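Local coordinates for SWD1-like protein (Myceliophthora thermophila, PDB 6E29) that probably serves as a WD-repeat beta-propeller subunit of the COMPASS histone H3K4 methyltransferase complex, at residues S42-V45 and D46-V50; F265-V269 and N270-W274; P161-R164 and E165-A168. All coordinates share one frame; numbering follows the deposited sequence. Where two conformers were deposited one is given.

The three contacts sample three kinds of element in one seven-bladed propeller, whose last blade is closed by the N-terminal strand 19-23. Contact 1 turns the chain between two neighbouring strands of a single blade. Contact 2 belongs to the connector from one blade to the next. Contact 3 lies on helix 161-171, in the long excursion between strands 144-147 and 176-181. Their centres stand about 17, 21 and 34 Å from the centre of the chain, so the helix is the outlier. None touches another: contacts 1 and 2 come within about 18 Å at their nearest atoms, contacts 2 and 3 within about 27 Å.

Contact 1 (S42-V45 and D46-V50); sequences SGRV and DGTVV
S42 and V50 face each other as an antiparallel hydrogen-bonded pair: S42 N donates to V50 O at 2.7 Å, and V50 N returns the bond to S42 O at the same length, 2.7 Å. The hydroxyl of S42 turns elsewhere and bonds to S28 on strand 28-33. G43 follows opposite V49 in a non-hydrogen-bonded pair, where its CA-H points at T48 O. The V49 side chain is buried against L73 and L82 of the next blade.

R44 N donates a weak bond to T48 O, and the side chain of R44 carries the rest of the contact. It grips the D46 carboxylate side-on: NE meets OD1 at 3.2 Å and NH2 meets OD2 at 2.9 Å, both on the syn side, with the two planes only 9° apart. The chain bends at chi3 (-34°), which folds the guanidinium back alongside T48, whose CB lies 3.5 Å above one face. Farther back, R44 CD rests on V50 CG2. D46 OD1 has a second donor, the backbone N of T48 at 3.2 Å, arriving from the opposite face of the carboxylate plane. This Asx turn and the salt bridge together restrict rotation of the carboxylate.

V45, last in the segment, leans outward onto H27 and N69 while the backbone reverses. G47 N closes the type I turn on R44 O at 3.0 Å. With G47 at positive phi (88°), this is a type I turn plus G1 bulge, the tight hairpin joining the second and third strands of a WD-repeat blade, where an aspartate commonly sits.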
ATOM      1  N   SER B  42      13.024   6.489   0.609  1.00 28.89           N
ATOM      2  CA  SER B  42      13.416   5.262  -0.066  1.00 34.75           C
ATOM      3  C   SER B  42      13.759   4.213   0.988  1.00 35.27           C
ATOM      4  O   SER B  42      14.395   4.520   1.996  1.00 35.51           O
ATOM      5  CB  SER B  42      14.620   5.539  -1.005  1.00 35.45           C
ATOM      6  OG  SER B  42      15.042   4.368  -1.647  1.00 57.70           O
ATOM      7  N   GLY B  43      13.332   2.970   0.784  1.00 30.85           N
ATOM      8  CA  GLY B  43      13.719   1.876   1.668  1.00 27.78           C
ATOM      9  C   GLY B  43      14.562   0.936   0.832  1.00 38.00           C
ATOM     10  O   GLY B  43      14.387   0.866  -0.396  1.00 33.78           O
ATOM     11  N   ARG B  44      15.502   0.246   1.484  1.00 40.63           N
ATOM     12  CA  ARG B  44      16.518  -0.543   0.793  1.00 36.38           C
ATOM     13  C   ARG B  44      16.478  -1.989   1.246  1.00 34.28           C
ATOM     14  O   ARG B  44      15.910  -2.333   2.293  1.00 39.60           O
ATOM     15  CB  ARG B  44      17.935   0.036   1.014  1.00 38.10           C
ATOM     16  CG  ARG B  44      17.896   1.553   1.189  1.00 38.23           C
ATOM     17  CD  ARG B  44      19.203   2.263   1.085  1.00 35.51           C
ATOM     18  NE  ARG B  44      20.331   1.528   1.592  1.00 42.96           N
ATOM     19  CZ  ARG B  44      21.549   2.060   1.745  1.00 50.62           C
ATOM     20  NH1 ARG B  44      21.759   3.342   1.451  1.00 37.90           N
ATOM     21  NH2 ARG B  44      22.545   1.314   2.204  1.00 44.74           N
ATOM     22  N   VAL B  45      17.121  -2.832   0.432  1.00 50.54           N
ATOM     23  CA  VAL B  45      17.223  -4.256   0.734  1.00 38.31           C
ATOM     24  C   VAL B  45      17.804  -4.464   2.124  1.00 44.58           C
ATOM     25  O   VAL B  45      17.385  -5.372   2.853  1.00 44.29           O
ATOM     26  CB  VAL B  45      18.078  -4.966  -0.328  1.00 54.77           C
ATOM     27  CG1 VAL B  45      18.499  -6.368   0.159  1.00 51.78           C
ATOM     28  CG2 VAL B  45      17.359  -5.026  -1.645  1.00 42.53           C
ATOM     29  N   ASP B  46      18.788  -3.630   2.511  1.00 39.44           N
ATOM     30  CA  ASP B  46      19.475  -3.837   3.788  1.00 41.44           C
ATOM     31  C   ASP B  46      18.753  -3.208   4.988  1.00 43.29           C
ATOM     32  O   ASP B  46      19.335  -3.139   6.074  1.00 48.96           O
ATOM     33  CB  ASP B  46      20.912  -3.309   3.728  1.00 47.34           C
ATOM     34  CG  ASP B  46      20.985  -1.807   3.495  1.00 46.49           C
ATOM     35  OD1 ASP B  46      19.943  -1.162   3.268  1.00 56.42           O
ATOM     36  OD2 ASP B  46      22.102  -1.255   3.562  1.00 52.97           O
ATOM     37  N   GLY B  47      17.524  -2.738   4.827  1.00 44.36           N
ATOM     38  CA  GLY B  47      16.779  -2.179   5.931  1.00 44.29           C
ATOM     39  C   GLY B  47      16.997  -0.701   6.161  1.00 39.67           C
ATOM     40  O   GLY B  47      16.274  -0.102   6.968  1.00 46.84           O
ATOM     41  N   THR B  48      17.940  -0.079   5.459  1.00 39.23           N
ATOM     42  CA  THR B  48      18.121   1.357   5.621  1.00 39.42           C
ATOM     43  C   THR B  48      17.003   2.133   4.919  1.00 39.57           C
ATOM     44  O   THR B  48      16.496   1.724   3.873  1.00 40.46           O
ATOM     45  CB  THR B  48      19.480   1.794   5.074  1.00 41.68           C
ATOM     46  OG1 THR B  48      20.508   0.985   5.647  1.00 46.88           O
ATOM     47  CG2 THR B  48      19.746   3.260   5.408  1.00 41.50           C
ATOM     48  N   VAL B  49      16.630   3.274   5.502  1.00 38.75           N
ATOM     49  CA  VAL B  49      15.674   4.192   4.907  1.00 35.29           C
ATOM     50  C   VAL B  49      16.370   5.506   4.598  1.00 36.08           C
ATOM     51  O   VAL B  49      17.130   6.011   5.425  1.00 41.72           O
ATOM     52  CB  VAL B  49      14.467   4.430   5.828  1.00 34.82           C
ATOM     53  CG1 VAL B  49      13.536   5.496   5.193  1.00 38.67           C
ATOM     54  CG2 VAL B  49      13.716   3.103   6.011  1.00 36.84           C
ATOM     55  N   VAL B  50      16.149   6.026   3.383  1.00 37.55           N
ATOM     56  CA  VAL B  50      16.821   7.223   2.905  1.00 35.41           C
ATOM     57  C   VAL B  50      15.781   8.309   2.643  1.00 34.25           C
ATOM     58  O   VAL B  50      14.730   8.055   2.049  1.00 36.26           O
ATOM     59  CB  VAL B  50      17.671   6.937   1.648  1.00 50.23           C
ATOM     60  CG1 VAL B  50      18.389   8.211   1.178  1.00 41.92           C
ATOM     61  CG2 VAL B  50      18.699   5.864   1.967  1.00 46.44           C
TER

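Contact 2 (F265-V269 and N270-W274); sequences FQDVV and NRLSW
In the connector that carries a beta-propeller chain from the outer strand of one blade, 261-265, to the inner strand of the next, 274-279, D267 and N270 meet across a reversal with no regular helix or strand. The two segments run 148° apart end to end, and the carboxylate of D267 reaches across the bend between them. Its CG stands anti to the backbone N (chi1 -166°), which sends both oxygens toward N270. OD2 accepts the backbone N of N270 at 3.2 Å, from a donor well above the carboxylate plane, while OD1 takes a weak bond from N270 ND2 at 3.3 Å. One residue thus offers both a backbone and a side-chain N-H to one carboxylate, and the amide is turned 42° from the carboxylate plane. V269 runs beside N270, pointing the same way, with its CG2 3.5 Å from N270 OD1.

L272 packs beside the same aspartate: its CD1 lies 3.6 Å from D267 OD1 and almost as near D267 CB, and the leucine also touches T290 and N293 of the following blade. R271, at positive phi, trails its side chain outward past V268 O, with CG at 3.4 Å from that oxygen.

Toward the propeller body the two arms are spaced by a water, which accepts from D267 N at 2.9 Å and lies within hydrogen-bonding distance of L272 O. Deeper still is the buried indole of W274, which meets Y297 and W299 edge-to-face and donates from NE1 to R237 O. The rim of that indole points at the other arm, its CZ2 ending 3.9 Å from D267 N, which lies near the ring plane.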
ATOM      1  N   PHE B 265      -8.334  -2.594 -15.816  1.00 24.27           N
ATOM      2  CA  PHE B 265      -7.195  -2.330 -16.695  1.00 29.81           C
ATOM      3  C   PHE B 265      -6.398  -3.614 -16.828  1.00 35.65           C
ATOM      4  O   PHE B 265      -6.068  -4.246 -15.817  1.00 28.98           O
ATOM      5  CB  PHE B 265      -6.292  -1.232 -16.152  1.00 27.95           C
ATOM      6  CG  PHE B 265      -6.996   0.026 -15.809  1.00 28.82           C
ATOM      7  CD1 PHE B 265      -7.256   0.968 -16.779  1.00 27.03           C
ATOM      8  CD2 PHE B 265      -7.398   0.282 -14.487  1.00 33.12           C
ATOM      9  CE1 PHE B 265      -7.917   2.153 -16.447  1.00 32.79           C
ATOM     10  CE2 PHE B 265      -8.041   1.468 -14.164  1.00 39.00           C
ATOM     11  CZ  PHE B 265      -8.273   2.411 -15.157  1.00 27.65           C
ATOM     12  N   GLN B 266      -6.105  -4.022 -18.070  1.00 29.67           N
ATOM     13  CA  GLN B 266      -5.505  -5.338 -18.261  1.00 31.13           C
ATOM     14  C   GLN B 266      -4.908  -5.396 -19.660  1.00 40.46           C
ATOM     15  O   GLN B 266      -5.140  -4.514 -20.487  1.00 38.09           O
ATOM     16  CB  GLN B 266      -6.521  -6.474 -18.085  1.00 31.82           C
ATOM     17  CG  GLN B 266      -7.617  -6.455 -19.094  1.00 43.80           C
ATOM     18  CD  GLN B 266      -8.676  -7.458 -18.770  1.00 40.92           C
ATOM     19  OE1 GLN B 266      -8.380  -8.622 -18.448  1.00 43.54           O
ATOM     20  NE2 GLN B 266      -9.929  -7.017 -18.814  1.00 50.80           N
ATOM     21  N   ASP B 267      -4.120  -6.439 -19.906  1.00 41.41           N
ATOM     22  CA  ASP B 267      -3.570  -6.708 -21.241  1.00 41.44           C
ATOM     23  C   ASP B 267      -3.889  -8.162 -21.587  1.00 44.30           C
ATOM     24  O   ASP B 267      -3.144  -9.070 -21.208  1.00 49.87           O
ATOM     25  CB  ASP B 267      -2.060  -6.423 -21.301  1.00 45.57           C
ATOM     26  CG  ASP B 267      -1.520  -6.352 -22.753  1.00 56.51           C
ATOM     27  OD1 ASP B 267      -0.726  -5.441 -23.107  1.00 62.84           O
ATOM     28  OD2 ASP B 267      -1.927  -7.197 -23.550  1.00 51.66           O
ATOM     29  N   VAL B 268      -4.991  -8.377 -22.320  1.00 53.93           N
ATOM     30  CA  VAL B 268      -5.496  -9.732 -22.552  1.00 69.75           C
ATOM     31  C   VAL B 268      -4.596 -10.517 -23.501  1.00 65.60           C
ATOM     32  O   VAL B 268      -4.417 -11.732 -23.325  1.00 58.66           O
ATOM     33  CB  VAL B 268      -6.948  -9.696 -23.074  1.00 68.41           C
ATOM     34  CG1 VAL B 268      -7.925  -9.408 -21.934  1.00 64.04           C
ATOM     35  CG2 VAL B 268      -7.094  -8.680 -24.213  1.00 79.18           C
ATOM     36  N   VAL B 269      -4.026  -9.854 -24.518  1.00 60.12           N
ATOM     37  CA  VAL B 269      -3.338 -10.601 -25.579  1.00 79.76           C
ATOM     38  C   VAL B 269      -1.940 -11.013 -25.134  1.00 66.04           C
ATOM     39  O   VAL B 269      -1.411 -12.038 -25.585  1.00 69.02           O
ATOM     40  CB  VAL B 269      -3.299  -9.801 -26.903  1.00 64.02           C
ATOM     41  CG1 VAL B 269      -4.643  -9.137 -27.177  1.00 75.69           C
ATOM     42  CG2 VAL B 269      -2.158  -8.768 -26.928  1.00 66.90           C
ATOM     43  N   ASN B 270      -1.328 -10.237 -24.241  1.00 70.81           N
ATOM     44  CA  ASN B 270      -0.023 -10.565 -23.695  1.00 52.49           C
ATOM     45  C   ASN B 270      -0.116 -11.199 -22.317  1.00 53.36           C
ATOM     46  O   ASN B 270       0.901 -11.667 -21.801  1.00 57.16           O
ATOM     47  CB  ASN B 270       0.847  -9.299 -23.666  1.00 51.45           C
ATOM     48  CG  ASN B 270       1.012  -8.692 -25.064  1.00 55.75           C
ATOM     49  OD1 ASN B 270       1.208  -9.426 -26.035  1.00 70.19           O
ATOM     50  ND2 ASN B 270       0.908  -7.372 -25.174  1.00 58.73           N
ATOM     51  N   ARG B 271      -1.323 -11.249 -21.743  1.00 41.99           N
ATOM     52  CA  ARG B 271      -1.596 -11.831 -20.433  1.00 51.61           C
ATOM     53  C   ARG B 271      -0.549 -11.403 -19.398  1.00 35.78           C
ATOM     54  O   ARG B 271       0.106 -12.215 -18.732  1.00 52.16           O
ATOM     55  CB  ARG B 271      -1.729 -13.346 -20.548  1.00 59.35           C
ATOM     56  CG  ARG B 271      -3.182 -13.742 -20.876  1.00 67.52           C
ATOM     57  CD  ARG B 271      -3.279 -15.129 -21.447  1.00 57.59           C
ATOM     58  NE  ARG B 271      -4.093 -15.184 -22.672  1.00 86.87           N
ATOM     59  CZ  ARG B 271      -5.367 -15.586 -22.737  1.00 67.50           C
ATOM     60  NH1 ARG B 271      -6.018 -15.984 -21.643  1.00 65.03           N
ATOM     61  NH2 ARG B 271      -5.998 -15.573 -23.902  1.00 65.46           N
ATOM     62  N   LEU B 272      -0.355 -10.101 -19.325  1.00 33.61           N
ATOM     63  CA  LEU B 272       0.626  -9.518 -18.411  1.00 34.81           C
ATOM     64  C   LEU B 272       0.102  -9.509 -16.984  1.00 45.12           C
ATOM     65  O   LEU B 272      -1.083  -9.258 -16.760  1.00 37.63           O
ATOM     66  CB  LEU B 272       0.963  -8.079 -18.815  1.00 35.36           C
ATOM     67  CG  LEU B 272       1.466  -7.938 -20.269  1.00 40.02           C
ATOM     68  CD1 LEU B 272       1.728  -6.485 -20.648  1.00 34.48           C
ATOM     69  CD2 LEU B 272       2.688  -8.810 -20.509  1.00 47.74           C
ATOM     70  N   SER B 273       0.997  -9.782 -16.032  1.00 34.75           N
ATOM     71  CA  SER B 273       0.731  -9.595 -14.614  0.83 32.15           C
ATOM     72  C   SER B 273       1.420  -8.325 -14.141  1.00 33.34           C
ATOM     73  O   SER B 273       2.443  -7.912 -14.689  1.00 37.99           O
ATOM     74  CB  SER B 273       1.206 -10.789 -13.775  0.83 29.33           C
ATOM     75  OG  SER B 273       0.542 -11.964 -14.164  0.83 37.02           O
ATOM     76  N   TRP B 274       0.805  -7.672 -13.151  1.00 31.02           N
ATOM     77  CA  TRP B 274       1.200  -6.341 -12.704  1.00 29.18           C
ATOM     78  C   TRP B 274       1.888  -6.416 -11.353  1.00 30.75           C
ATOM     79  O   TRP B 274       1.465  -7.151 -10.460  1.00 38.77           O
ATOM     80  CB  TRP B 274      -0.007  -5.405 -12.635  1.00 28.80           C
ATOM     81  CG  TRP B 274      -0.792  -5.520 -13.864  1.00 31.70           C
ATOM     82  CD1 TRP B 274      -1.985  -6.116 -14.005  1.00 22.08           C
ATOM     83  CD2 TRP B 274      -0.414  -5.040 -15.174  1.00 26.97           C
ATOM     84  NE1 TRP B 274      -2.404  -6.058 -15.317  1.00 34.94           N
ATOM     85  CE2 TRP B 274      -1.461  -5.399 -16.058  1.00 32.25           C
ATOM     86  CE3 TRP B 274       0.676  -4.303 -15.665  1.00 31.37           C
ATOM     87  CZ2 TRP B 274      -1.456  -5.063 -17.410  1.00 29.81           C
ATOM     88  CZ3 TRP B 274       0.691  -3.966 -17.052  1.00 36.01           C
ATOM     89  CH2 TRP B 274      -0.366  -4.355 -17.897  1.00 39.90           C
TER
HETATM   90  O   HOH W   1      -3.325  -8.361 -17.870  1.00 33.54           O

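Contact 3 (P161-R164 and E165-A168); sequences PALR and EKQA
L163 and R164 each hold the residue four places on through the backbone. Q167 N donates to L163 O at 3.0 Å and A168 N to R164 O at 2.8 Å; both bonds are nearly straight, with N-H...O angles of 168° and 164°. At the start of the helix the pattern is tighter: R164 N reaches back only three residues, to P161 O at 3.2 Å.

Solvent supplies the next link. A water donates to P161 O at 2.8 Å and accepts from E165 N at 2.8 Å, standing in the place where a direct bond from E165 N to P161 O would complete the opening turn. A water thus bridges the opening turn, while L163 O and R164 O are bonded directly to the N-H four residues on. The helix concerned, 161-171, is not part of any blade: it is carried on the long connection between strands 144-147 and 176-181, and projects from the side of the propeller.

Packing between side chains across the two segments is slight. The CB of Q167 comes 3.4 Å from L163 O, and the CB of A168 lies 3.3 Å from R164 O, the ordinary brush of a helical side chain against a carbonyl one turn back. L163 CD1 only grazes K166 CG.

The polar ends look to residues nearby in the chain. R164 folds back, with P161 CG over one face of its guanidinium, and its NE donates to T159 O. Q167, extended with CG anti to its own N (chi1 -174°), also turns toward the start of the helix, and its OE1 bonds to the hydroxyl of T159. K166 instead runs forward, bent at chi2, to a salt bridge between its NZ and E170.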
ATOM      1  N   PRO B 161     -21.632 -29.215  15.147  1.00 49.96           N
ATOM      2  CA  PRO B 161     -20.322 -29.423  15.770  1.00 41.08           C
ATOM      3  C   PRO B 161     -19.398 -30.314  14.960  1.00 41.61           C
ATOM      4  O   PRO B 161     -18.197 -30.031  14.902  1.00 50.74           O
ATOM      5  CB  PRO B 161     -20.677 -30.037  17.133  1.00 46.38           C
ATOM      6  CG  PRO B 161     -22.050 -29.562  17.423  1.00 56.13           C
ATOM      7  CD  PRO B 161     -22.745 -29.450  16.089  1.00 41.85           C
ATOM      8  N   ALA B 162     -19.930 -31.342  14.281  1.00 38.93           N
ATOM      9  CA  ALA B 162     -19.092 -32.229  13.476  1.00 47.56           C
ATOM     10  C   ALA B 162     -18.420 -31.537  12.290  1.00 41.72           C
ATOM     11  O   ALA B 162     -17.488 -32.097  11.715  1.00 45.38           O
ATOM     12  CB  ALA B 162     -19.916 -33.393  12.950  1.00 40.41           C
ATOM     13  N   LEU B 163     -18.885 -30.358  11.893  1.00 36.21           N
ATOM     14  CA  LEU B 163     -18.368 -29.631  10.739  1.00 35.61           C
ATOM     15  C   LEU B 163     -17.529 -28.427  11.149  1.00 34.04           C
ATOM     16  O   LEU B 163     -16.867 -27.791  10.295  1.00 33.38           O
ATOM     17  CB  LEU B 163     -19.543 -29.177   9.884  1.00 33.41           C
ATOM     18  CG  LEU B 163     -19.317 -28.484   8.538  1.00 41.05           C
ATOM     19  CD1 LEU B 163     -18.426 -29.312   7.644  1.00 45.29           C
ATOM     20  CD2 LEU B 163     -20.637 -28.168   7.855  1.00 35.49           C
ATOM     21  N   ARG B 164     -17.529 -28.101  12.439  1.00 44.51           N
ATOM     22  CA  ARG B 164     -16.847 -26.888  12.888  1.00 40.20           C
ATOM     23  C   ARG B 164     -15.345 -26.938  12.621  1.00 41.30           C
ATOM     24  O   ARG B 164     -14.777 -25.961  12.145  1.00 41.20           O
ATOM     25  CB  ARG B 164     -17.136 -26.647  14.371  1.00 46.77           C
ATOM     26  CG  ARG B 164     -18.309 -25.690  14.544  1.00 60.01           C
ATOM     27  CD  ARG B 164     -18.784 -25.586  15.976  1.00 68.74           C
ATOM     28  NE  ARG B 164     -20.233 -25.735  16.075  1.00 68.69           N
ATOM     29  CZ  ARG B 164     -20.892 -25.842  17.234  1.00 75.27           C
ATOM     30  NH1 ARG B 164     -20.224 -25.794  18.393  1.00 76.93           N
ATOM     31  NH2 ARG B 164     -22.216 -25.977  17.243  1.00 75.94           N
ATOM     32  N   GLU B 165     -14.691 -28.075  12.860  1.00 48.14           N
ATOM     33  CA  GLU B 165     -13.251 -28.139  12.606  1.00 47.27           C
ATOM     34  C   GLU B 165     -12.925 -27.817  11.147  1.00 40.81           C
ATOM     35  O   GLU B 165     -11.991 -27.063  10.856  1.00 45.67           O
ATOM     36  CB  GLU B 165     -12.712 -29.526  12.991  1.00 50.40           C
ATOM     37  CG  GLU B 165     -11.247 -29.697  12.639  1.00 58.79           C
ATOM     38  CD  GLU B 165     -10.734 -31.103  12.838  1.00 71.15           C
ATOM     39  OE1 GLU B 165     -11.301 -31.838  13.681  1.00 66.37           O
ATOM     40  OE2 GLU B 165      -9.744 -31.464  12.160  1.00 75.11           O
ATOM     41  N   LYS B 166     -13.675 -28.390  10.205  1.00 38.26           N
ATOM     42  CA  LYS B 166     -13.302 -28.193   8.811  1.00 40.99           C
ATOM     43  C   LYS B 166     -13.654 -26.777   8.366  1.00 32.97           C
ATOM     44  O   LYS B 166     -12.893 -26.135   7.626  1.00 32.47           O
ATOM     45  CB  LYS B 166     -13.972 -29.268   7.930  1.00 47.91           C
ATOM     46  CG  LYS B 166     -14.154 -28.898   6.444  1.00 43.06           C
ATOM     47  CD  LYS B 166     -12.905 -29.260   5.584  1.00 68.90           C
ATOM     48  CE  LYS B 166     -13.050 -28.801   4.107  1.00 62.96           C
ATOM     49  NZ  LYS B 166     -11.785 -28.851   3.289  1.00 69.74           N
ATOM     50  N   GLN B 167     -14.790 -26.261   8.833  1.00 31.71           N
ATOM     51  CA  GLN B 167     -15.176 -24.902   8.511  1.00 29.79           C
ATOM     52  C   GLN B 167     -14.149 -23.914   9.048  1.00 38.90           C
ATOM     53  O   GLN B 167     -13.785 -22.945   8.370  1.00 34.93           O
ATOM     54  CB  GLN B 167     -16.547 -24.597   9.092  1.00 29.16           C
ATOM     55  CG  GLN B 167     -17.039 -23.213   8.650  1.00 29.10           C
ATOM     56  CD  GLN B 167     -18.416 -22.944   9.196  1.00 33.77           C
ATOM     57  OE1 GLN B 167     -18.628 -22.935  10.407  1.00 28.19           O
ATOM     58  NE2 GLN B 167     -19.362 -22.729   8.300  1.00 34.43           N
ATOM     59  N   ALA B 168     -13.697 -24.122  10.286  1.00 37.99           N
ATOM     60  CA  ALA B 168     -12.702 -23.213  10.853  1.00 32.40           C
ATOM     61  C   ALA B 168     -11.419 -23.240  10.039  1.00 34.19           C
ATOM     62  O   ALA B 168     -10.828 -22.189   9.769  1.00 38.17           O
ATOM     63  CB  ALA B 168     -12.420 -23.591  12.305  1.00 35.56           C
TER
HETATM   64  O   HOH W   2     -15.597 -30.544  13.867  1.00 47.19           O